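Local coordinates for hydrolase, HAD superfamily, subfamily III A (Legionella pneumophila, PDB 3N1U), which probably hydrolyses 3-deoxy-D-manno-octulosonate 8-phosphate to free KDO and inorganic phosphate, a step of lipopolysaccharide biosynthesis, with a divalent metal ion as cofactor, at residues P124-V129 with E144-R149; K18-I23 with D110-Y115; E14-I19 with V129-A134; V135-P140 with E151-R156. One frame throughout, in Å; residues are numbered along the deposited sequence.

From the N terminus, E14-I19 and K18-I23 share Lys-18 and Ile-19, so contacts 3 and 2 start from the same place. Contact 2 closes first, on D110-Y115, pairing the two central strands of the parallel sheet. Contact 3 closes later, on V129-A134, so its loop encloses that of contact 2 and ties the N-terminal helix to the start of strand 131-134. Contact 1 opens on P124-V129 before contact 3 has closed and ends on E144-R149, so the two cross, sharing Val-129. Contact 4 in turn crosses contact 1, joining the loops that follow strands 131-134 and 148-149. Contacts 3 and 4 lie in series, their centres about 17 Å apart.

Contact 1 of 4, residues P124-V129 with E144-R149; sequences PLIQQV and EFADWR. With CA (calcium ion), chain C.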
loop_
_atom_site.group_PDB
_atom_site.type_symbol
_atom_site.label_atom_id
_atom_site.label_comp_id
_atom_site.label_asym_id
_atom_site.label_seq_id
_atom_site.Cartn_x
_atom_site.Cartn_y
_atom_site.Cartn_z
ATOM N N PRO A 124 -8.684 24.247 13.092
ATOM C CA PRO A 124 -9.593 24.996 13.990
ATOM C C PRO A 124 -10.661 24.109 14.633
ATOM O O PRO A 124 -11.074 24.403 15.747
ATOM C CB PRO A 124 -10.272 25.997 13.049
ATOM C CG PRO A 124 -9.305 26.126 11.847
ATOM C CD PRO A 124 -8.704 24.774 11.708
ATOM N N LEU A 125 -11.132 23.071 13.922
ATOM C CA LEU A 125 -12.073 22.132 14.503
ATOM C C LEU A 125 -11.415 21.244 15.561
ATOM O O LEU A 125 -11.955 21.043 16.655
ATOM C CB LEU A 125 -12.793 21.324 13.412
ATOM C CG LEU A 125 -13.626 22.221 12.466
ATOM C CD1 LEU A 125 -14.544 21.291 11.702
ATOM C CD2 LEU A 125 -14.450 23.235 13.244
ATOM N N ILE A 126 -10.221 20.758 15.265
ATOM C CA ILE A 126 -9.481 19.959 16.213
ATOM C C ILE A 126 -9.241 20.730 17.550
ATOM O O ILE A 126 -9.358 20.164 18.627
ATOM C CB ILE A 126 -8.175 19.513 15.569
ATOM C CG1 ILE A 126 -8.466 18.311 14.665
ATOM C CG2 ILE A 126 -7.153 19.074 16.638
ATOM C CD1 ILE A 126 -7.251 17.922 13.833
ATOM N N GLN A 127 -8.931 22.015 17.457
ATOM C CA GLN A 127 -8.708 22.853 18.659
ATOM C C GLN A 127 -9.996 23.228 19.392
ATOM O O GLN A 127 -9.994 23.401 20.637
ATOM C CB GLN A 127 -7.923 24.102 18.269
ATOM C CG GLN A 127 -6.571 23.719 17.706
ATOM C CD GLN A 127 -5.640 24.912 17.452
ATOM O OE1 GLN A 127 -5.747 25.608 16.437
ATOM N NE2 GLN A 127 -4.686 25.107 18.355
ATOM N N GLN A 128 -11.104 23.323 18.656
ATOM C CA GLN A 128 -12.378 23.776 19.272
ATOM C C GLN A 128 -13.152 22.695 20.026
ATOM O O GLN A 128 -13.749 22.968 21.061
ATOM C CB GLN A 128 -13.296 24.352 18.187
ATOM C CG GLN A 128 -14.428 25.199 18.748
ATOM C CD GLN A 128 -15.134 25.933 17.633
ATOM O OE1 GLN A 128 -14.854 25.703 16.439
ATOM N NE2 GLN A 128 -16.072 26.771 17.996
ATOM N N VAL A 129 -13.153 21.458 19.514
ATOM C CA VAL A 129 -13.998 20.367 20.065
ATOM C C VAL A 129 -13.416 19.779 21.327
ATOM O O VAL A 129 -12.271 20.090 21.685
ATOM C CB VAL A 129 -14.218 19.222 19.024
ATOM C CG1 VAL A 129 -14.921 19.786 17.750
ATOM C CG2 VAL A 129 -12.886 18.523 18.661
ATOM N N GLU A 144 0.967 18.412 16.193
ATOM C CA GLU A 144 1.356 19.287 17.313
ATOM C C GLU A 144 0.199 19.743 18.226
ATOM O O GLU A 144 0.354 19.781 19.464
ATOM C CB GLU A 144 2.152 20.490 16.785
ATOM C CG GLU A 144 2.680 21.415 17.899
ATOM C CD GLU A 144 3.294 22.693 17.336
ATOM O OE1 GLU A 144 3.647 22.726 16.140
ATOM O OE2 GLU A 144 3.390 23.680 18.090
ATOM N N PHE A 145 -0.934 20.119 17.631
ATOM C CA PHE A 145 -1.966 20.850 18.343
ATOM C C PHE A 145 -3.182 19.972 18.742
ATOM O O PHE A 145 -4.060 20.426 19.475
ATOM C CB PHE A 145 -2.403 22.124 17.587
ATOM C CG PHE A 145 -1.368 23.250 17.625
ATOM C CD1 PHE A 145 -1.247 24.089 18.749
ATOM C CD2 PHE A 145 -0.517 23.463 16.546
ATOM C CE1 PHE A 145 -0.277 25.126 18.779
ATOM C CE2 PHE A 145 0.451 24.476 16.548
ATOM C CZ PHE A 145 0.578 25.310 17.662
ATOM N N ALA A 146 -3.217 18.716 18.271
ATOM C CA ALA A 146 -4.290 17.812 18.630
ATOM C C ALA A 146 -4.230 17.411 20.105
ATOM O O ALA A 146 -3.158 17.427 20.706
ATOM C CB ALA A 146 -4.192 16.529 17.727
ATOM N N ASP A 147 -5.365 17.033 20.690
ATOM C CA ASP A 147 -5.354 16.483 22.053
ATOM C C ASP A 147 -4.702 15.119 22.139
ATOM O O ASP A 147 -4.198 14.731 23.197
ATOM C CB ASP A 147 -6.771 16.363 22.574
ATOM C CG ASP A 147 -7.437 17.709 22.707
ATOM O OD1 ASP A 147 -6.809 18.613 23.296
ATOM O OD2 ASP A 147 -8.538 17.892 22.145
ATOM N N TRP A 148 -4.727 14.385 21.028
ATOM C CA TRP A 148 -4.300 12.976 20.984
ATOM C C TRP A 148 -4.012 12.601 19.554
ATOM O O TRP A 148 -4.582 13.166 18.628
ATOM C CB TRP A 148 -5.437 12.077 21.515
ATOM C CG TRP A 148 -5.077 10.596 21.679
ATOM C CD1 TRP A 148 -4.108 10.089 22.474
ATOM C CD2 TRP A 148 -5.722 9.465 21.049
ATOM N NE1 TRP A 148 -4.083 8.710 22.379
ATOM C CE2 TRP A 148 -5.062 8.302 21.512
ATOM C CE3 TRP A 148 -6.800 9.327 20.140
ATOM C CZ2 TRP A 148 -5.417 6.986 21.092
ATOM C CZ3 TRP A 148 -7.155 8.012 19.707
ATOM C CH2 TRP A 148 -6.462 6.868 20.199
ATOM N N ARG A 149 -3.135 11.636 19.364
ATOM C CA ARG A 149 -2.895 11.110 18.032
ATOM C C ARG A 149 -3.033 9.609 18.056
ATOM O O ARG A 149 -2.721 8.947 19.074
ATOM C CB ARG A 149 -1.485 11.494 17.522
ATOM C CG ARG A 149 -0.341 10.804 18.271
ATOM C CD ARG A 149 0.980 11.236 17.618
ATOM N NE ARG A 149 1.290 12.622 17.980
ATOM C CZ ARG A 149 2.426 13.242 17.638
ATOM N NH1 ARG A 149 3.348 12.597 16.913
ATOM N NH2 ARG A 149 2.646 14.493 18.040
HETATM CA CA CA C . -8.173 20.637 22.486
HETATM O O HOH W 1 -6.684 20.478 20.263
HETATM O O HOH W 2 -9.550 20.571 21.194
HETATM O O HOH W 3 -10.458 21.091 23.662
HETATM O O HOH W 4 -7.793 21.152 24.419
#
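Facing the backbone carbonyls of Ile-126 and Val-129, Asp-147 OD2 is gripped twice, by a calcium ion at 2.8 Å and by the backbone N-H of Gly-132. OD1 binds the same calcium at 2.6 Å, making the carboxylate a bidentate ligand. In the Rossmann-like fold of the HAD superfamily, this site joins the end of helix 123-128 to the turn between helix 140-145 and edge strand 148-149; it is distinct from the active-site metal held by Asp-25, Asp-27 and Asp-118. No direct hydrogen bond links the two segments here, and metal-bound water does the bridging. Water 1 donates to Phe-145 O at 2.7 Å and, at greater length, to Ile-126 O. Water 3 donates to Val-129 O at 2.9 Å, so the peptide oxygens at the helix end form a second shell round the ion. The ion would be expected to polarise these waters toward the carbonyls.

Beside this polar cluster, Ile-126 turns CG2 anti to its backbone N and lays it on Ala-146, 3.7 Å from CA of that residue. The other branch of Ile-126 packs on Tyr-115. Farther out, the extended chain of Gln-127 brings its amide to the Phe-145 ring, the two planes 54° apart, with Gln-127 NE2 obliquely placed 3.6 Å from Phe-145 CD1.

Contact 2 of 4, residues K18-I23 with D110-Y115; sequences KIKCLI and DDEFAY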
loop_
_atom_site.group_PDB
_atom_site.type_symbol
_atom_site.label_atom_id
_atom_site.label_comp_id
_atom_site.label_asym_id
_atom_site.label_seq_id
_atom_site.Cartn_x
_atom_site.Cartn_y
_atom_site.Cartn_z
ATOM N N LYS A 18 -17.209 12.285 27.462
ATOM C CA LYS A 18 -18.250 13.283 27.164
ATOM C C LYS A 18 -18.806 13.197 25.752
ATOM O O LYS A 18 -19.799 13.892 25.381
ATOM C CB LYS A 18 -17.671 14.703 27.393
ATOM C CG LYS A 18 -17.378 14.948 28.880
ATOM C CD LYS A 18 -16.384 16.058 29.031
ATOM C CE LYS A 18 -17.069 17.340 29.309
ATOM N NZ LYS A 18 -16.064 18.412 29.085
ATOM N N ILE A 19 -18.159 12.373 24.941
ATOM C CA ILE A 19 -18.376 12.460 23.501
ATOM C C ILE A 19 -19.749 11.914 23.078
ATOM O O ILE A 19 -20.095 10.771 23.372
ATOM C CB ILE A 19 -17.260 11.747 22.727
ATOM C CG1 ILE A 19 -15.874 12.375 22.994
ATOM C CG2 ILE A 19 -17.563 11.796 21.232
ATOM C CD1 ILE A 19 -15.741 13.951 22.845
ATOM N N LYS A 20 -20.522 12.742 22.385
ATOM C CA LYS A 20 -21.825 12.351 21.912
ATOM C C LYS A 20 -21.867 12.344 20.374
ATOM O O LYS A 20 -22.839 11.871 19.787
ATOM C CB LYS A 20 -22.894 13.309 22.477
ATOM C CG LYS A 20 -23.150 12.984 23.968
ATOM C CD LYS A 20 -24.322 13.707 24.557
ATOM C CE LYS A 20 -24.665 12.982 25.873
ATOM N NZ LYS A 20 -25.833 13.598 26.545
ATOM N N CYS A 21 -20.829 12.862 19.730
ATOM C CA CYS A 21 -20.737 12.778 18.261
ATOM C C CYS A 21 -19.288 12.732 17.867
ATOM O O CYS A 21 -18.495 13.567 18.331
ATOM C CB CYS A 21 -21.423 14.004 17.623
ATOM S SG CYS A 21 -21.337 14.038 15.781
ATOM N N LEU A 22 -18.900 11.754 17.027
ATOM C CA LEU A 22 -17.578 11.800 16.362
ATOM C C LEU A 22 -17.705 12.362 14.919
ATOM O O LEU A 22 -18.552 11.879 14.126
ATOM C CB LEU A 22 -16.940 10.365 16.304
ATOM C CG LEU A 22 -15.664 10.332 15.432
ATOM C CD1 LEU A 22 -14.534 11.223 16.027
ATOM C CD2 LEU A 22 -15.178 8.862 15.301
ATOM N N ILE A 23 -16.871 13.344 14.578
ATOM C CA ILE A 23 -16.816 13.898 13.247
ATOM C C ILE A 23 -15.493 13.457 12.606
ATOM O O ILE A 23 -14.410 13.572 13.229
ATOM C CB ILE A 23 -16.801 15.475 13.222
ATOM C CG1 ILE A 23 -17.935 16.073 14.102
ATOM C CG2 ILE A 23 -16.941 15.968 11.806
ATOM C CD1 ILE A 23 -17.731 17.596 14.398
ATOM N N ASP A 110 -19.592 22.180 22.483
ATOM C CA ASP A 110 -18.281 21.930 21.778
ATOM C C ASP A 110 -17.591 20.704 22.396
ATOM O O ASP A 110 -17.053 19.826 21.682
ATOM C CB ASP A 110 -17.299 23.126 21.869
ATOM C CG ASP A 110 -17.713 24.353 21.006
ATOM O OD1 ASP A 110 -18.147 24.186 19.856
ATOM O OD2 ASP A 110 -17.621 25.485 21.505
ATOM N N ASP A 111 -17.644 20.594 23.726
ATOM C CA ASP A 111 -16.892 19.538 24.361
ATOM C C ASP A 111 -17.557 18.153 24.244
ATOM O O ASP A 111 -17.015 17.178 24.724
ATOM C CB ASP A 111 -16.475 19.889 25.799
ATOM C CG ASP A 111 -17.649 19.924 26.788
ATOM O OD1 ASP A 111 -18.809 19.719 26.390
ATOM O OD2 ASP A 111 -17.396 20.156 27.995
ATOM N N GLU A 112 -18.692 18.064 23.552
ATOM C CA GLU A 112 -19.346 16.776 23.337
ATOM C C GLU A 112 -19.058 16.240 21.946
ATOM O O GLU A 112 -19.528 15.143 21.585
ATOM C CB GLU A 112 -20.862 16.899 23.560
ATOM C CG GLU A 112 -21.206 17.352 25.020
ATOM C CD GLU A 112 -22.695 17.466 25.252
ATOM O OE1 GLU A 112 -23.352 18.315 24.614
ATOM O OE2 GLU A 112 -23.205 16.706 26.080
ATOM N N PHE A 113 -18.285 17.006 21.176
ATOM C CA PHE A 113 -17.776 16.528 19.880
ATOM C C PHE A 113 -16.334 16.009 19.977
ATOM O O PHE A 113 -15.507 16.599 20.704
ATOM C CB PHE A 113 -17.767 17.695 18.861
ATOM C CG PHE A 113 -19.107 18.043 18.339
ATOM C CD1 PHE A 113 -19.693 17.280 17.317
ATOM C CD2 PHE A 113 -19.813 19.150 18.879
ATOM C CE1 PHE A 113 -20.970 17.592 16.852
ATOM C CE2 PHE A 113 -21.084 19.471 18.402
ATOM C CZ PHE A 113 -21.660 18.680 17.391
ATOM N N ALA A 114 -16.045 14.922 19.242
ATOM C CA ALA A 114 -14.679 14.579 18.857
ATOM C C ALA A 114 -14.521 14.871 17.371
ATOM O O ALA A 114 -15.518 14.815 16.612
ATOM C CB ALA A 114 -14.378 13.056 19.196
ATOM N N TYR A 115 -13.274 15.130 16.927
ATOM C CA TYR A 115 -12.977 15.403 15.536
ATOM C C TYR A 115 -11.605 14.810 15.222
ATOM O O TYR A 115 -10.632 14.994 16.012
ATOM C CB TYR A 115 -12.917 16.941 15.268
ATOM C CG TYR A 115 -12.757 17.228 13.781
ATOM C CD1 TYR A 115 -11.537 17.052 13.121
ATOM C CD2 TYR A 115 -13.843 17.635 13.022
ATOM C CE1 TYR A 115 -11.413 17.323 11.756
ATOM C CE2 TYR A 115 -13.725 17.893 11.683
ATOM C CZ TYR A 115 -12.511 17.737 11.055
ATOM O OH TYR A 115 -12.444 18.000 9.707
HETATM O O HOH W 5 -21.730 14.630 27.122
#
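Four backbone hydrogen bonds join Lys-20, Cys-21 and Ile-23 to Glu-112 and Ala-114. Glu-112 O accepts Lys-20 N at 2.7 Å, in the carbonyl plane and nearly straight (170°). A longer, more bent bond brings Cys-21 N to Glu-112 O at 3.2 Å. Ala-114 N donates to Cys-21 O at 2.9 Å, and Ala-114 O receives the N-H of Ile-23, giving a parallel pair.

These strands are the central pair of the Rossmann-like HAD sheet; strand 21-24 leads to Asp-25, which binds calcium just beyond it.

Apolar contacts lie on both faces of the pair. On one, Ala-114 CB sits against Leu-22 CD1 (3.7 Å) and Ile-19 CG2, with helix 158-169 beyond. On the other, Ile-23 CD1 approaches Phe-113 CD1 obliquely at 3.5 Å. Cys-21 SG, anti to its backbone N (chi1 178°), makes a sulfur-aromatic contact 4.9 Å from the centroid of the Phe-113 ring. Ile-23 CB packs on Tyr-115 CD2; the Tyr-115 hydroxyl is hydrogen-bonded with Asp-122 and Lys-95.

Among the charged groups, Lys-18 NZ forms a salt bridge with Asp-111 OD2, although its modelled length of 2.5 Å is doubtful. Water 5 donates to both Lys-18 O and Glu-112 OE2, while Asn-109 N donates to Glu-112 OE1.

Contact 3 of 4, residues E14-I19 with V129-A134; sequences EKAKKI and VGLGVA
Ile-19 and Leu-131 meet at about a right angle, CD1 of the isoleucine lying 3.8 Å from CB of the leucine. The second torsion of Ile-19 (chi2 -50°) swings CD1 into this place. The CD2 methyl of Leu-131 settles on Ala-16, 4.0 Å from both CA and CB of that residue. The leucine thus touches three residues of E14-I19, its CB against Ile-19 CD1 and, more loosely, Lys-15 CB, and its CD2 against Ala-16. Helix 158-169 adds Ala-169 on Ala-16 and Ile-166 on Ile-19.

Lys-15 takes the polar flank. Its chain curls round the oxygen end of the Gly-130 carbonyl, with CD 3.5 Å from Gly-130 O, and then bends at the last torsion (chi4 -84°) to place NZ 3.0 Å from that oxygen. The hydrogen bond runs nearly along the C=O axis (162°), and the same oxygen that accepts the ammonium is also packed by the methylenes. The side chain of Lys-15 also touches Asp-147 and comes within about 4 Å of the calcium bound there; its charge would probably weigh on the electrostatics of that site. In this Rossmann-like HAD fold, the contact packs helix 3-17, which leads into strand 21-24, against the beginning of strand 131-134.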
loop_
_atom_site.group_PDB
_atom_site.type_symbol
_atom_site.label_atom_id
_atom_site.label_comp_id
_atom_site.label_asym_id
_atom_site.label_seq_id
_atom_site.Cartn_x
_atom_site.Cartn_y
_atom_site.Cartn_z
ATOM N N GLU A 14 -11.275 11.321 30.378
ATOM C CA GLU A 14 -12.304 12.314 30.727
ATOM C C GLU A 14 -12.848 13.091 29.506
ATOM O O GLU A 14 -14.044 13.391 29.451
ATOM C CB GLU A 14 -11.810 13.287 31.804
ATOM C CG GLU A 14 -11.560 12.613 33.166
ATOM C CD GLU A 14 -12.809 11.916 33.750
ATOM O OE1 GLU A 14 -13.888 12.559 33.814
ATOM O OE2 GLU A 14 -12.706 10.737 34.158
ATOM N N LYS A 15 -11.989 13.458 28.562
ATOM C CA LYS A 15 -12.480 14.016 27.282
ATOM C C LYS A 15 -13.398 13.052 26.514
ATOM O O LYS A 15 -14.474 13.440 26.027
ATOM C CB LYS A 15 -11.341 14.493 26.382
ATOM C CG LYS A 15 -10.421 15.573 26.988
ATOM C CD LYS A 15 -9.258 15.836 26.028
ATOM C CE LYS A 15 -8.560 17.129 26.375
ATOM N NZ LYS A 15 -9.308 18.273 25.732
ATOM N N ALA A 16 -12.975 11.794 26.411
ATOM C CA ALA A 16 -13.688 10.799 25.652
ATOM C C ALA A 16 -15.020 10.408 26.299
ATOM O O ALA A 16 -15.969 9.995 25.587
ATOM C CB ALA A 16 -12.791 9.529 25.462
ATOM N N LYS A 17 -15.088 10.485 27.639
ATOM C CA LYS A 17 -16.338 10.177 28.352
ATOM C C LYS A 17 -17.498 11.080 27.960
ATOM O O LYS A 17 -18.653 10.685 28.109
ATOM C CB LYS A 17 -16.140 10.273 29.881
ATOM C CG LYS A 17 -15.475 9.047 30.488
ATOM C CD LYS A 17 -15.191 9.280 31.963
ATOM C CE LYS A 17 -14.469 8.095 32.575
ATOM N NZ LYS A 17 -14.676 8.093 34.069
ATOM N N LYS A 18 -17.209 12.285 27.462
ATOM C CA LYS A 18 -18.250 13.283 27.164
ATOM C C LYS A 18 -18.806 13.197 25.752
ATOM O O LYS A 18 -19.799 13.892 25.381
ATOM C CB LYS A 18 -17.671 14.703 27.393
ATOM C CG LYS A 18 -17.378 14.948 28.880
ATOM C CD LYS A 18 -16.384 16.058 29.031
ATOM C CE LYS A 18 -17.069 17.340 29.309
ATOM N NZ LYS A 18 -16.064 18.412 29.085
ATOM N N ILE A 19 -18.159 12.373 24.941
ATOM C CA ILE A 19 -18.376 12.460 23.501
ATOM C C ILE A 19 -19.749 11.914 23.078
ATOM O O ILE A 19 -20.095 10.771 23.372
ATOM C CB ILE A 19 -17.260 11.747 22.727
ATOM C CG1 ILE A 19 -15.874 12.375 22.994
ATOM C CG2 ILE A 19 -17.563 11.796 21.232
ATOM C CD1 ILE A 19 -15.741 13.951 22.845
ATOM N N VAL A 129 -13.153 21.458 19.514
ATOM C CA VAL A 129 -13.998 20.367 20.065
ATOM C C VAL A 129 -13.416 19.779 21.327
ATOM O O VAL A 129 -12.271 20.090 21.685
ATOM C CB VAL A 129 -14.218 19.222 19.024
ATOM C CG1 VAL A 129 -14.921 19.786 17.750
ATOM C CG2 VAL A 129 -12.886 18.523 18.661
ATOM N N GLY A 130 -14.175 18.924 22.006
ATOM C CA GLY A 130 -13.712 18.359 23.281
ATOM C C GLY A 130 -12.517 17.439 23.091
ATOM O O GLY A 130 -11.586 17.408 23.916
ATOM N N LEU A 131 -12.540 16.664 22.000
ATOM C CA LEU A 131 -11.494 15.683 21.755
ATOM C C LEU A 131 -11.028 15.780 20.290
ATOM O O LEU A 131 -11.662 15.248 19.367
ATOM C CB LEU A 131 -11.971 14.241 22.129
ATOM C CG LEU A 131 -10.965 13.080 21.844
ATOM C CD1 LEU A 131 -9.571 13.318 22.476
ATOM C CD2 LEU A 131 -11.593 11.811 22.453
ATOM N N GLY A 132 -9.967 16.552 20.075
ATOM C CA GLY A 132 -9.446 16.836 18.718
ATOM C C GLY A 132 -8.340 15.829 18.491
ATOM O O GLY A 132 -7.407 15.734 19.290
ATOM N N VAL A 133 -8.452 15.072 17.401
ATOM C CA VAL A 133 -7.550 13.935 17.157
ATOM C C VAL A 133 -6.804 14.022 15.834
ATOM O O VAL A 133 -7.384 14.386 14.796
ATOM C CB VAL A 133 -8.279 12.568 17.273
ATOM C CG1 VAL A 133 -7.292 11.388 17.018
ATOM C CG2 VAL A 133 -8.949 12.437 18.712
ATOM N N ALA A 134 -5.517 13.687 15.889
ATOM C CA ALA A 134 -4.704 13.584 14.669
ATOM C C ALA A 134 -4.478 12.122 14.312
ATOM O O ALA A 134 -4.129 11.336 15.168
ATOM C CB ALA A 134 -3.343 14.286 14.841
#

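Contact 4 of 4, residues V135-P140 with E151-R156; sequences VSNAVP and ERTGGR
Asn-137 OD1 takes the backbone N-H of Gly-154 at 2.9 Å in a nearly straight bond (169°), the strongest polar link between the two loops. The donor stands above the plane of the side-chain carbonyl, 41° out of it. Asn-137 reaches it with CG between its own backbone N and carbonyl carbon (chi1 51°), and its ND2 makes a weak hydrogen bond to Gly-28 O, which is consistent with the modelled orientation of the amide. The backbone oxygen of Asn-137 is hydrogen-bonded by Gln-50 of a neighbouring subunit.

Weaker bonds come from Ser-136. Its N-H points at Arg-152 O, a weak bond of 3.3 Å, and that oxygen is also held by Thr-150 OG1. Ser-136 OG lies 3.2 Å from both Glu-151 O and Arg-152 O, two weak contacts, the single hydroxyl proton not being assigned to either. Arg-152 itself turns away, its guanidinium forming a salt bridge with Glu-161.

Packing follows. Thr-153 crosses Asn-137 at about a right angle, with its CB 3.5 Å from Asn-137 OD1, and its CG2 methyl leans on Ser-136 OG. Val-135 CB lies 4.0 Å from Gly-154 N. Each loop contains a beta turn: type I from Val-135 to Ala-138, type II from Thr-153 to Arg-156, with Gly-155 at positive phi.

The contact thus joins two loops that follow neighbouring strands of the HAD sheet, 131-134 and 148-149, and lead to helices 140-145 and 158-169, beside the metal site where Val-135 touches the calcium ligand Asp-118.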
loop_
_atom_site.group_PDB
_atom_site.type_symbol
_atom_site.label_atom_id
_atom_site.label_comp_id
_atom_site.label_asym_id
_atom_site.label_seq_id
_atom_site.Cartn_x
_atom_site.Cartn_y
_atom_site.Cartn_z
ATOM N N VAL A 135 -4.712 11.754 13.048
ATOM C CA VAL A 135 -4.159 10.446 12.542
ATOM C C VAL A 135 -2.625 10.514 12.586
ATOM O O VAL A 135 -2.028 11.617 12.579
ATOM C CB VAL A 135 -4.670 10.084 11.111
ATOM C CG1 VAL A 135 -6.222 9.848 11.152
ATOM C CG2 VAL A 135 -4.306 11.156 10.051
ATOM N N SER A 136 -1.948 9.357 12.661
ATOM C CA SER A 136 -0.496 9.418 12.874
ATOM C C SER A 136 0.228 10.023 11.673
ATOM O O SER A 136 1.328 10.494 11.813
ATOM C CB SER A 136 0.102 8.033 13.202
ATOM O OG SER A 136 0.089 7.171 12.090
ATOM N N ASN A 137 -0.379 9.972 10.478
ATOM C CA ASN A 137 0.261 10.491 9.250
ATOM C C ASN A 137 -0.150 11.973 9.001
ATOM O O ASN A 137 0.036 12.506 7.885
ATOM C CB ASN A 137 -0.207 9.635 8.021
ATOM C CG ASN A 137 -1.710 9.512 7.967
ATOM O OD1 ASN A 137 -2.305 9.107 8.921
ATOM N ND2 ASN A 137 -2.356 9.920 6.850
ATOM N N ALA A 138 -0.726 12.627 10.008
ATOM C CA ALA A 138 -1.153 14.018 9.845
ATOM C C ALA A 138 0.030 14.935 9.624
ATOM O O ALA A 138 1.186 14.582 9.985
ATOM C CB ALA A 138 -1.972 14.506 11.085
ATOM N N VAL A 139 -0.242 16.134 9.075
ATOM C CA VAL A 139 0.832 17.103 8.839
ATOM C C VAL A 139 1.354 17.608 10.196
ATOM O O VAL A 139 0.649 17.524 11.228
ATOM C CB VAL A 139 0.397 18.272 7.916
ATOM C CG1 VAL A 139 -0.144 17.651 6.560
ATOM C CG2 VAL A 139 -0.628 19.211 8.625
ATOM N N PRO A 140 2.582 18.121 10.212
ATOM C CA PRO A 140 3.188 18.451 11.515
ATOM C C PRO A 140 2.384 19.350 12.506
ATOM O O PRO A 140 2.329 19.039 13.721
ATOM C CB PRO A 140 4.530 19.089 11.107
ATOM C CG PRO A 140 4.912 18.278 9.826
ATOM C CD PRO A 140 3.563 18.214 9.094
ATOM N N GLU A 151 -2.155 5.663 16.831
ATOM C CA GLU A 151 -0.949 4.922 16.459
ATOM C C GLU A 151 -1.040 4.650 14.981
ATOM O O GLU A 151 -0.061 4.770 14.248
ATOM C CB GLU A 151 -0.841 3.597 17.234
ATOM C CG GLU A 151 -0.767 3.798 18.756
ATOM C CD GLU A 151 0.558 4.413 19.216
ATOM O OE1 GLU A 151 1.512 3.632 19.451
ATOM O OE2 GLU A 151 0.644 5.671 19.374
ATOM N N ARG A 152 -2.218 4.228 14.535
ATOM C CA ARG A 152 -2.387 3.863 13.139
ATOM C C ARG A 152 -2.540 5.067 12.212
ATOM O O ARG A 152 -2.898 6.168 12.665
ATOM C CB ARG A 152 -3.564 2.877 12.990
ATOM C CG ARG A 152 -3.254 1.501 13.613
ATOM C CD ARG A 152 -4.549 0.825 14.120
ATOM N NE ARG A 152 -4.348 -0.362 14.986
ATOM C CZ ARG A 152 -4.303 -0.330 16.322
ATOM N NH1 ARG A 152 -4.438 0.823 16.977
ATOM N NH2 ARG A 152 -4.181 -1.463 17.027
ATOM N N THR A 153 -2.307 4.848 10.913
ATOM C CA THR A 153 -2.408 5.883 9.886
ATOM C C THR A 153 -3.845 5.887 9.326
ATOM O O THR A 153 -4.597 4.914 9.525
ATOM C CB THR A 153 -1.377 5.706 8.707
ATOM O OG1 THR A 153 -1.677 4.485 8.050
ATOM C CG2 THR A 153 0.114 5.626 9.237
ATOM N N GLY A 154 -4.217 6.996 8.684
ATOM C CA GLY A 154 -5.544 7.180 8.024
ATOM C C GLY A 154 -5.757 6.028 7.042
ATOM O O GLY A 154 -4.807 5.606 6.308
ATOM N N GLY A 155 -7.012 5.553 6.980
ATOM C CA GLY A 155 -7.383 4.377 6.170
ATOM C C GLY A 155 -6.806 3.048 6.561
ATOM O O GLY A 155 -6.865 2.110 5.806
ATOM N N ARG A 156 -6.203 2.948 7.741
ATOM C CA ARG A 156 -5.626 1.682 8.127
ATOM C C ARG A 156 -6.145 1.236 9.492
ATOM O O ARG A 156 -5.556 0.350 10.108
ATOM C CB ARG A 156 -4.101 1.768 8.164
ATOM C CG ARG A 156 -3.500 2.103 6.823
ATOM C CD ARG A 156 -3.875 1.027 5.825
ATOM N NE ARG A 156 -3.110 1.141 4.579
ATOM C CZ ARG A 156 -3.567 1.709 3.469
ATOM N NH1 ARG A 156 -4.779 2.255 3.451
ATOM N NH2 ARG A 156 -2.789 1.743 2.387
#